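Side-chain contacts in glycoside hydrolase family 31 (Trueperella pyogenes, PDB 5I0F), which degrades cycloalternan, probably hydrolysing its glucosidic bonds by a retaining mechanism that passes through a covalent glycosyl-enzyme intermediate: residues W153-S157 / A158-R162; I24-A27 / G28-L31; I139-G143 / D144-P148; L185-R188 / G189-L192; Y13-S16 / L17-Y21. One frame throughout, in Å; residues are numbered along the deposited sequence.

Interaction 1. Residues W153-S157 / A158-R162; sequences WLVSS and AGTHR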
# COMPACT_ATOMS: atom_id res chain seq x y z
N TRP A 153 -11.25 28.25 -3.27
CA TRP A 153 -10.31 27.88 -4.36
C TRP A 153 -8.99 28.58 -4.11
O TRP A 153 -8.98 29.79 -3.86
CB TRP A 153 -10.90 28.29 -5.72
CG TRP A 153 -12.26 27.69 -5.97
CD1 TRP A 153 -13.46 28.21 -5.62
CD2 TRP A 153 -12.53 26.44 -6.62
NE1 TRP A 153 -14.49 27.37 -6.01
CE2 TRP A 153 -13.94 26.28 -6.64
CE3 TRP A 153 -11.72 25.46 -7.23
CZ2 TRP A 153 -14.56 25.15 -7.20
CZ3 TRP A 153 -12.33 24.34 -7.78
CH2 TRP A 153 -13.75 24.20 -7.77
N LEU A 154 -7.89 27.83 -4.12
CA LEU A 154 -6.56 28.37 -3.85
C LEU A 154 -5.99 28.87 -5.17
O LEU A 154 -5.57 28.07 -6.01
CB LEU A 154 -5.66 27.33 -3.18
CG LEU A 154 -4.28 27.84 -2.74
CD1 LEU A 154 -4.40 28.96 -1.71
CD2 LEU A 154 -3.42 26.70 -2.20
N VAL A 155 -5.96 30.19 -5.33
CA VAL A 155 -5.66 30.81 -6.62
C VAL A 155 -4.46 31.75 -6.58
O VAL A 155 -4.25 32.46 -5.60
CB VAL A 155 -6.86 31.60 -7.20
CG1 VAL A 155 -8.02 30.66 -7.49
CG2 VAL A 155 -7.28 32.75 -6.29
N SER A 156 -3.70 31.76 -7.67
CA SER A 156 -2.62 32.72 -7.88
C SER A 156 -2.74 33.27 -9.29
O SER A 156 -3.65 32.90 -10.03
CB SER A 156 -1.26 32.04 -7.71
OG SER A 156 -1.01 31.13 -8.76
N SER A 157 -1.82 34.15 -9.67
CA SER A 157 -1.75 34.61 -11.05
C SER A 157 -1.43 33.47 -12.03
O SER A 157 -1.75 33.58 -13.21
CB SER A 157 -0.70 35.72 -11.18
OG SER A 157 0.58 35.25 -10.81
N ALA A 158 -0.79 32.41 -11.55
CA ALA A 158 -0.52 31.20 -12.34
C ALA A 158 -1.77 30.36 -12.62
O ALA A 158 -1.89 29.76 -13.69
CB ALA A 158 0.54 30.35 -11.67
N GLY A 159 -2.71 30.30 -11.68
CA GLY A 159 -3.93 29.50 -11.88
C GLY A 159 -4.55 29.08 -10.57
O GLY A 159 -4.45 29.80 -9.58
N THR A 160 -5.17 27.89 -10.57
CA THR A 160 -5.94 27.38 -9.43
C THR A 160 -5.34 26.05 -8.99
O THR A 160 -5.28 25.10 -9.78
CB THR A 160 -7.43 27.21 -9.83
OG1 THR A 160 -7.88 28.43 -10.42
CG2 THR A 160 -8.30 26.90 -8.61
N HIS A 161 -4.88 25.98 -7.75
CA HIS A 161 -4.02 24.88 -7.32
C HIS A 161 -4.71 23.81 -6.50
O HIS A 161 -4.37 22.63 -6.62
CB HIS A 161 -2.83 25.42 -6.54
CG HIS A 161 -2.12 26.53 -7.25
ND1 HIS A 161 -1.29 26.31 -8.33
CD2 HIS A 161 -2.16 27.87 -7.08
CE1 HIS A 161 -0.83 27.47 -8.78
NE2 HIS A 161 -1.35 28.43 -8.04
N ARG A 162 -5.64 24.23 -5.64
CA ARG A 162 -6.39 23.33 -4.75
C ARG A 162 -7.80 23.85 -4.53
O ARG A 162 -8.09 25.03 -4.80
CB ARG A 162 -5.69 23.20 -3.39
CG ARG A 162 -4.33 22.52 -3.43
CD ARG A 162 -3.99 21.78 -2.15
NE ARG A 162 -3.86 22.69 -1.02
CZ ARG A 162 -2.77 23.40 -0.73
NH1 ARG A 162 -1.68 23.36 -1.49
NH2 ARG A 162 -2.78 24.20 0.33
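A158 meets S156 across the tip of a beta hairpin whose arms are strands 152-155 and 160-168. The methyl A158 CB lies 3.4 Å from S156 OG, and the backbone N of A158 gives that hydroxyl a weak hydrogen bond. G159 closes the loop end. Its carbonyl O takes a nearly straight hydrogen bond from S156 N, and its own N returns only weak bonds to S156. The positive phi of G159 suits a residue with no side chain at this bend.

T160 starts the returning strand. It forms an antiparallel non-hydrogen-bonded pair with V155, and the two side chains run side by side on one face of the sheet. V155 CG1 packs 3.7 Å from T160 OG1. T160 CG2 also reaches obliquely to the ring of W153, 4.0 Å from W153 CE3.

H161 N bonds to L154 O at 2.8 Å. The imidazole turns back toward the hairpin tip and presents its edge to S156. S156 OG can face it because chi1 of 69° sets the hydroxyl between the backbone N and the carbonyl carbon. The hydroxyl-imidazole bond, S156 OG to H161 NE2, is 2.8 Å long, near the ring plane.

R162 lies alongside L154, its side chain pointing the same way. The backbone bond L154 N to R162 O measures 2.9 Å. A salt bridge from R162 NE to E251 holds the guanidinium from another strand of the sheet. The chain bends at chi3 (-65°), and one face of the guanidinium then lies against L154 CD2, with R162 NH2 3.6 Å from L154 CD2.

Interaction 2. Residues I24-A27 / G28-L31; sequences IPIA and GQSL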
# COMPACT_ATOMS: atom_id res chain seq x y z
N ILE A 24 3.53 25.39 -2.31
CA ILE A 24 2.67 26.38 -2.98
C ILE A 24 2.53 27.56 -1.99
O ILE A 24 1.74 27.47 -1.03
CB ILE A 24 1.27 25.79 -3.33
CG1 ILE A 24 1.39 24.58 -4.26
CG2 ILE A 24 0.34 26.86 -3.92
CD1 ILE A 24 2.04 24.86 -5.61
N PRO A 25 3.30 28.65 -2.19
CA PRO A 25 3.28 29.75 -1.23
C PRO A 25 1.90 30.42 -1.08
O PRO A 25 1.19 30.61 -2.07
CB PRO A 25 4.30 30.74 -1.81
CG PRO A 25 5.21 29.89 -2.63
CD PRO A 25 4.32 28.87 -3.24
N ILE A 26 1.54 30.74 0.17
CA ILE A 26 0.26 31.36 0.50
C ILE A 26 0.54 32.76 1.07
O ILE A 26 1.28 32.90 2.04
CB ILE A 26 -0.57 30.48 1.47
CG1 ILE A 26 -0.93 29.17 0.76
CG2 ILE A 26 -1.84 31.20 1.91
CD1 ILE A 26 -1.78 28.22 1.57
N ALA A 27 -0.05 33.78 0.44
CA ALA A 27 0.07 35.17 0.89
C ALA A 27 -0.38 35.31 2.34
O ALA A 27 -1.36 34.68 2.76
CB ALA A 27 -0.75 36.09 0.00
N GLY A 28 0.35 36.12 3.10
CA GLY A 28 0.03 36.37 4.51
C GLY A 28 0.50 35.31 5.51
O GLY A 28 0.38 35.52 6.71
N GLN A 29 1.00 34.18 5.02
CA GLN A 29 1.54 33.11 5.87
C GLN A 29 3.07 33.17 5.77
O GLN A 29 3.59 33.87 4.91
CB GLN A 29 1.09 31.74 5.39
CG GLN A 29 -0.38 31.41 5.58
CD GLN A 29 -0.67 29.93 5.37
OE1 GLN A 29 0.25 29.10 5.18
NE2 GLN A 29 -1.94 29.58 5.40
N SER A 30 3.76 32.41 6.62
CA SER A 30 5.21 32.32 6.54
C SER A 30 5.61 31.49 5.31
O SER A 30 4.86 30.59 4.89
CB SER A 30 5.81 31.71 7.79
OG SER A 30 5.47 30.33 7.86
N LEU A 31 6.76 31.82 4.73
CA LEU A 31 7.35 31.06 3.65
C LEU A 31 8.80 30.78 4.02
O LEU A 31 9.57 31.72 4.20
CB LEU A 31 7.31 31.85 2.33
CG LEU A 31 7.87 31.13 1.11
CD1 LEU A 31 7.12 29.82 0.86
CD2 LEU A 31 7.88 32.00 -0.14
O HOH W 1 3.54 31.03 2.25
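I26 and Q29 lie side by side and point the same way across a tight bend. The Q29 side chain is extended beyond CG. Its flat amide end runs alongside the isoleucine branch. I26 CG2 sits 3.8 Å from Q29 NE2 and 3.9 Å from Q29 CD. I26 CB also comes within 3.9 Å of Q29 CD, and I26 CD1 lies 4.1 Å from Q29 NE2. With chi1 of -64° placing CG1 beside the backbone N, the CG2 branch of I26 stands anti to that N and faces the glutamine. This is van der Waals contact between a branched apolar chain and the side of an amide.

The second pair is P25 and L31, which close the base of the bend. They cross at a slant. L31 CD1 packs 4.0 Å from P25 CG and equally near P25 CB. L126 of strand 118-126 and L100 add to this apolar patch.

A water links the two arms of the bend. It accepts from I26 N at 2.9 Å and donates to S30 O at 3.0 Å. The water thus ties I26 to S30 across the bend. H99 and L100 also hold the backbone of the bend.

The Q29 N to I26 O bond is 3.3 Å long. It closes a type II beta turn from I26 to Q29, with G28 at the third position and phi of 81°. The turn lies just ahead of strand 31-37 in the N-terminal domain.

Interaction 3. Residues I139-G143 / D144-P148; sequences IDIDG and DRFIP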
# COMPACT_ATOMS: atom_id res chain seq x y z
N ILE A 139 -17.98 22.43 -8.25
CA ILE A 139 -18.05 21.08 -7.72
C ILE A 139 -19.30 20.40 -8.31
O ILE A 139 -20.42 20.82 -8.03
CB ILE A 139 -18.16 21.06 -6.17
CG1 ILE A 139 -17.09 21.94 -5.50
CG2 ILE A 139 -18.07 19.64 -5.66
CD1 ILE A 139 -15.67 21.51 -5.75
N ASP A 140 -19.09 19.36 -9.11
CA ASP A 140 -20.18 18.59 -9.72
C ASP A 140 -20.54 17.50 -8.71
O ASP A 140 -19.84 16.48 -8.60
CB ASP A 140 -19.72 18.03 -11.08
CG ASP A 140 -20.76 17.12 -11.75
OD1 ASP A 140 -21.88 17.02 -11.23
OD2 ASP A 140 -20.44 16.48 -12.78
N ILE A 141 -21.59 17.75 -7.93
CA ILE A 141 -22.00 16.87 -6.83
C ILE A 141 -23.53 16.94 -6.65
O ILE A 141 -24.10 18.02 -6.71
CB ILE A 141 -21.28 17.27 -5.50
CG1 ILE A 141 -21.65 16.31 -4.36
CG2 ILE A 141 -21.62 18.71 -5.09
CD1 ILE A 141 -20.80 16.43 -3.10
N ASP A 142 -24.15 15.79 -6.43
CA ASP A 142 -25.60 15.67 -6.25
C ASP A 142 -25.87 15.40 -4.77
O ASP A 142 -24.99 15.58 -3.94
CB ASP A 142 -26.12 14.53 -7.14
CG ASP A 142 -25.86 14.80 -8.61
OD1 ASP A 142 -26.29 15.86 -9.09
OD2 ASP A 142 -25.21 13.97 -9.29
N GLY A 143 -27.10 15.01 -4.41
CA GLY A 143 -27.39 14.62 -3.02
C GLY A 143 -27.58 15.83 -2.13
O GLY A 143 -27.59 16.96 -2.61
N ASP A 144 -27.70 15.59 -0.83
CA ASP A 144 -28.14 16.64 0.12
C ASP A 144 -27.13 17.04 1.20
O ASP A 144 -27.45 17.89 2.02
CB ASP A 144 -29.50 16.26 0.77
CG ASP A 144 -29.46 14.95 1.59
OD1 ASP A 144 -28.40 14.57 2.12
OD2 ASP A 144 -30.51 14.29 1.72
N ARG A 145 -25.93 16.44 1.22
CA ARG A 145 -24.94 16.78 2.26
C ARG A 145 -23.91 17.85 1.88
O ARG A 145 -23.26 18.40 2.75
CB ARG A 145 -24.23 15.52 2.76
CG ARG A 145 -25.16 14.46 3.36
CD ARG A 145 -26.11 15.00 4.43
NE ARG A 145 -26.84 13.91 5.09
CZ ARG A 145 -26.39 13.18 6.12
NH1 ARG A 145 -25.21 13.42 6.68
NH2 ARG A 145 -27.17 12.19 6.61
N PHE A 146 -23.78 18.15 0.59
CA PHE A 146 -22.88 19.23 0.14
C PHE A 146 -23.33 20.56 0.70
O PHE A 146 -24.50 20.88 0.60
CB PHE A 146 -22.91 19.29 -1.39
CG PHE A 146 -22.05 20.39 -1.99
CD1 PHE A 146 -20.69 20.44 -1.75
CD2 PHE A 146 -22.60 21.33 -2.85
CE1 PHE A 146 -19.89 21.41 -2.33
CE2 PHE A 146 -21.81 22.31 -3.45
CZ PHE A 146 -20.45 22.35 -3.17
N ILE A 147 -22.41 21.32 1.29
CA ILE A 147 -22.67 22.66 1.79
C ILE A 147 -22.36 23.64 0.66
O ILE A 147 -21.18 23.89 0.36
CB ILE A 147 -21.76 22.97 3.01
CG1 ILE A 147 -21.93 21.91 4.13
CG2 ILE A 147 -22.00 24.37 3.53
CD1 ILE A 147 -23.33 21.79 4.71
N PRO A 148 -23.40 24.19 -0.00
CA PRO A 148 -23.15 24.92 -1.25
C PRO A 148 -22.28 26.18 -1.16
O PRO A 148 -21.62 26.52 -2.13
CB PRO A 148 -24.55 25.24 -1.80
CG PRO A 148 -25.49 25.05 -0.66
CD PRO A 148 -24.84 24.15 0.34
O HOH W 2 -24.13 15.98 -1.06
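I139 and I141 face F146 across a wide loop that reverses the chain after strand 138-141. The backbones stay well apart, with no direct hydrogen bond between them. G143 helps the reversal with a positive phi of 79°. A water spans the gap, donating to D142 O at 3.0 Å and accepting from F146 N at 2.7 Å.

Side chains fill the inside of the loop. F146 CG is anti to its backbone N (chi1 178°), which swings the ring back toward the strand. I141 sets its CG2 methyl over one face of that ring as a CH-pi contact. The methyl is 3.7 Å from the ring centroid and 18° off the normal. I141 CD1 extends the contact to F146 CB at 3.9 Å. I139 meets the far end of the ring at a slant, with its CB 4.0 Å from F146 CZ.

Within the loop, R145 NE makes a salt bridge to D144 OD1 at 3.4 Å, and R145 NH2 pairs with E173. The apolar cluster lies between two sheets. I139 and I141 rest on V266 of strand 263-271, while I139 and F146 both touch F165 of strand 160-168.

Interaction 4. Residues L185-R188 / G189-L192; sequences LDQR and GLRL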
# COMPACT_ATOMS: atom_id res chain seq x y z
N LEU A 185 -11.37 1.61 12.64
CA LEU A 185 -12.45 1.37 11.67
C LEU A 185 -13.22 2.65 11.36
O LEU A 185 -13.42 3.00 10.18
CB LEU A 185 -13.42 0.31 12.21
CG LEU A 185 -14.70 0.01 11.42
CD1 LEU A 185 -14.35 -0.54 10.06
CD2 LEU A 185 -15.61 -0.96 12.17
N ASP A 186 -13.68 3.33 12.42
CA ASP A 186 -14.43 4.56 12.28
C ASP A 186 -13.43 5.72 12.23
O ASP A 186 -12.73 6.01 13.20
CB ASP A 186 -15.41 4.70 13.46
CG ASP A 186 -16.36 5.87 13.34
OD1 ASP A 186 -16.27 6.70 12.39
OD2 ASP A 186 -17.20 5.96 14.26
N GLN A 187 -13.36 6.37 11.08
CA GLN A 187 -12.45 7.48 10.88
C GLN A 187 -12.97 8.83 11.40
O GLN A 187 -12.24 9.82 11.39
CB GLN A 187 -12.12 7.59 9.40
CG GLN A 187 -11.39 6.36 8.88
CD GLN A 187 -9.93 6.35 9.27
OE1 GLN A 187 -9.20 7.31 8.99
NE2 GLN A 187 -9.50 5.28 9.92
N ARG A 188 -14.20 8.88 11.89
CA ARG A 188 -14.71 10.14 12.47
C ARG A 188 -13.81 10.62 13.60
O ARG A 188 -13.40 9.84 14.46
CB ARG A 188 -16.13 9.99 12.95
CG ARG A 188 -16.73 11.33 13.37
CD ARG A 188 -18.22 11.23 13.61
NE ARG A 188 -18.74 12.57 13.85
CZ ARG A 188 -20.02 12.92 13.79
NH1 ARG A 188 -20.97 12.02 13.51
NH2 ARG A 188 -20.33 14.19 14.00
N GLY A 189 -13.51 11.93 13.59
CA GLY A 189 -12.59 12.52 14.55
C GLY A 189 -11.15 12.66 14.10
O GLY A 189 -10.35 13.30 14.78
N LEU A 190 -10.80 12.05 12.96
CA LEU A 190 -9.44 12.00 12.47
C LEU A 190 -9.25 12.95 11.29
O LEU A 190 -10.21 13.27 10.57
CB LEU A 190 -9.06 10.57 12.03
CG LEU A 190 -9.15 9.44 13.07
CD1 LEU A 190 -8.66 8.12 12.46
CD2 LEU A 190 -8.39 9.79 14.33
N ARG A 191 -8.01 13.39 11.11
CA ARG A 191 -7.56 14.04 9.90
C ARG A 191 -6.63 13.06 9.19
O ARG A 191 -5.73 12.48 9.81
CB ARG A 191 -6.81 15.34 10.18
CG ARG A 191 -7.61 16.35 11.00
CD ARG A 191 -6.82 17.62 11.30
NE ARG A 191 -7.62 18.48 12.18
CZ ARG A 191 -7.71 18.40 13.51
NH1 ARG A 191 -6.98 17.52 14.21
NH2 ARG A 191 -8.53 19.22 14.17
N LEU A 192 -6.84 12.87 7.90
CA LEU A 192 -6.04 11.92 7.12
C LEU A 192 -5.90 12.39 5.69
O LEU A 192 -6.31 13.48 5.35
CB LEU A 192 -6.68 10.54 7.20
CG LEU A 192 -8.07 10.47 6.59
CD1 LEU A 192 -8.23 9.21 5.79
CD2 LEU A 192 -9.16 10.56 7.63
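A type II beta turn from Q187 to L190 leads into strand 191-194, and an Asx turn from D186 to R188 overlaps its start. The beta turn is closed by L190 N bonding to Q187 O at 3.1 Å. G189 takes the third position with phi of 96°, where a side chain would run into the carbonyl of R188. In the Asx turn, D186 OD1 accepts from R188 N at 3.0 Å, met from above the carboxylate plane. D186 OD1 also takes a bond from V175 N, and OD2 takes one from H174, so both carboxylate oxygens are held.

Q187 carries the side-chain contact. Its chain bends at chi2 (-77°), which swings the amide toward the side chains of L190 and L192. Q187 OE1 then faces two leucine methyls, L190 CD1 at 3.6 Å and L192 CD2 at 3.5 Å. The L192 side chain meets Q187 at about a right angle. Here the amide oxygen meets methyl groups by van der Waals contact, with no hydrogen bond between them. The amide nitrogen NE2 instead bonds to Q184 O and D183 OD1. L190 also covers the turn carbonyl, with its CB 3.3 Å from Q187 O.

R188 runs extended away from the turn, and its guanidinium bonds to the carbonyls of S245, E170 and E173. Q187 and L192 both rest on F178 of strand 174-179. The backbone of L190 bonds to V240 and that of L192 to Y238, which places the turn at an edge of the six-stranded sheet beside strand 236-240.

Interaction 5. Residues Y13-S16 / L17-Y21; sequences YARS and LDQLY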
# COMPACT_ATOMS: atom_id res chain seq x y z
N TYR A 13 5.22 13.23 2.77
CA TYR A 13 5.16 13.63 4.16
C TYR A 13 6.43 14.30 4.71
O TYR A 13 6.54 14.50 5.90
CB TYR A 13 4.81 12.40 5.00
CG TYR A 13 3.49 11.76 4.64
CD1 TYR A 13 2.26 12.35 4.97
CD2 TYR A 13 3.45 10.52 3.99
CE1 TYR A 13 1.05 11.74 4.65
CE2 TYR A 13 2.25 9.91 3.66
CZ TYR A 13 1.05 10.51 3.98
OH TYR A 13 -0.12 9.85 3.63
N ALA A 14 7.39 14.65 3.85
CA ALA A 14 8.65 15.20 4.32
C ALA A 14 9.12 16.26 3.35
O ALA A 14 8.79 16.23 2.15
CB ALA A 14 9.70 14.12 4.47
N ARG A 15 9.88 17.21 3.89
CA ARG A 15 10.51 18.26 3.11
C ARG A 15 12.00 17.98 2.98
O ARG A 15 12.63 17.51 3.94
CB ARG A 15 10.30 19.62 3.77
CG ARG A 15 8.84 19.92 4.11
CD ARG A 15 8.74 21.02 5.15
NE ARG A 15 9.36 20.64 6.42
CZ ARG A 15 9.89 21.49 7.31
NH1 ARG A 15 10.43 20.99 8.43
NH2 ARG A 15 9.92 22.81 7.09
N SER A 16 12.56 18.28 1.81
CA SER A 16 14.01 18.30 1.60
C SER A 16 14.57 19.69 1.93
O SER A 16 13.82 20.65 2.15
CB SER A 16 14.36 17.87 0.16
OG SER A 16 13.55 18.48 -0.81
N LEU A 17 15.90 19.80 1.95
CA LEU A 17 16.56 21.05 2.32
C LEU A 17 16.62 22.11 1.21
O LEU A 17 17.10 23.22 1.44
CB LEU A 17 17.99 20.74 2.80
CG LEU A 17 18.08 19.93 4.08
CD1 LEU A 17 19.52 19.51 4.36
CD2 LEU A 17 17.52 20.72 5.26
N ASP A 18 16.14 21.77 0.02
CA ASP A 18 16.31 22.61 -1.18
C ASP A 18 14.98 23.17 -1.73
O ASP A 18 14.91 23.51 -2.92
CB ASP A 18 17.02 21.77 -2.27
CG ASP A 18 16.21 20.54 -2.69
OD1 ASP A 18 15.17 20.24 -2.04
OD2 ASP A 18 16.62 19.88 -3.67
N GLN A 19 13.95 23.29 -0.89
CA GLN A 19 12.60 23.62 -1.35
C GLN A 19 11.98 24.83 -0.68
O GLN A 19 12.54 25.38 0.27
CB GLN A 19 11.66 22.42 -1.22
CG GLN A 19 11.32 21.99 0.20
CD GLN A 19 10.26 20.91 0.18
OE1 GLN A 19 10.56 19.70 0.12
NE2 GLN A 19 9.00 21.33 0.14
N LEU A 20 10.83 25.25 -1.21
CA LEU A 20 9.93 26.14 -0.52
C LEU A 20 9.00 25.36 0.43
O LEU A 20 8.57 24.26 0.09
CB LEU A 20 9.06 26.89 -1.52
CG LEU A 20 9.77 27.81 -2.51
CD1 LEU A 20 8.73 28.46 -3.42
CD2 LEU A 20 10.57 28.85 -1.76
N TYR A 21 8.68 25.96 1.57
CA TYR A 21 7.67 25.41 2.50
C TYR A 21 6.77 26.54 3.04
O TYR A 21 7.27 27.41 3.76
CB TYR A 21 8.30 24.66 3.67
CG TYR A 21 7.21 23.98 4.49
CD1 TYR A 21 6.49 22.91 3.96
CD2 TYR A 21 6.84 24.47 5.75
CE1 TYR A 21 5.46 22.30 4.68
CE2 TYR A 21 5.82 23.85 6.48
CZ TYR A 21 5.14 22.77 5.93
OH TYR A 21 4.12 22.15 6.63
O HOH W 3 9.25 17.26 -0.63
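R15 lies over the ring of Y21 and, nearer its own backbone, against the amide of Q19. R15 CB starts beside that amide, 3.7 Å from Q19 OE1. R15 CG moves on to the tyrosine, 3.8 Å from Y21 CD1. CD is placed over one face of the ring, but so close that this CH-pi contact is doubtful in detail. The chain then bends at chi3 (-62°), which carries the guanidinium over the same ring. R15 CZ lies 4.7 Å from the centroid of the Y21 ring and 15° off the normal, a cation-pi contact. The guanidinium plane is turned 63° from the ring, so the two do not stack flat. At the tip, R15 NH2 comes 3.7 Å from Y21 CD2, while NH1 forms a salt bridge with D68 of helix 66-72.

Polar bonds hold the neighbouring loop backbone. S16 N donates to Q19 OE1 at 3.0 Å, from above the carbonyl plane. Q19 NE2 gives a nearly straight bond to L20 O, in the plane of its own amide. The two ends of the amide therefore tie the loop to strand 20-21 and fix its rotation. S16 OG donates to D18 OD1 at 2.7 Å and also takes a bond from I9 N. D18 OD2 is engaged by R5.

The loop thus folds back on the start of the strand in the N-terminal domain. Its chemistry is mixed: one arginine is shared between an aromatic face and an acid, and D68 would be expected to offset its charge. The D18 carboxylate is probably steadied by its hydroxyl and arginine partners.

Overall arrangement
All five contacts are local bends within the beta-rich part of the chain ahead of the TIM barrel. Interactions 1, 3 and 4 are surface contacts, while interactions 2 and 5 are partly buried. Interactions 2 and 5 share the N-terminal domain and touch where L31 CD1 and P25 CG meet L20. Interaction 2 also packs on interaction 1, with I24 CG2 against L154 CD2. Interaction 3 reaches interaction 1 through I139 and W153. Interaction 4 touches none of the others but reaches the same sheet as interaction 1. Type II turns define interactions 2 and 4, a hairpin interaction 1, an apolar ring contact interaction 3, and charge over a ring interaction 5.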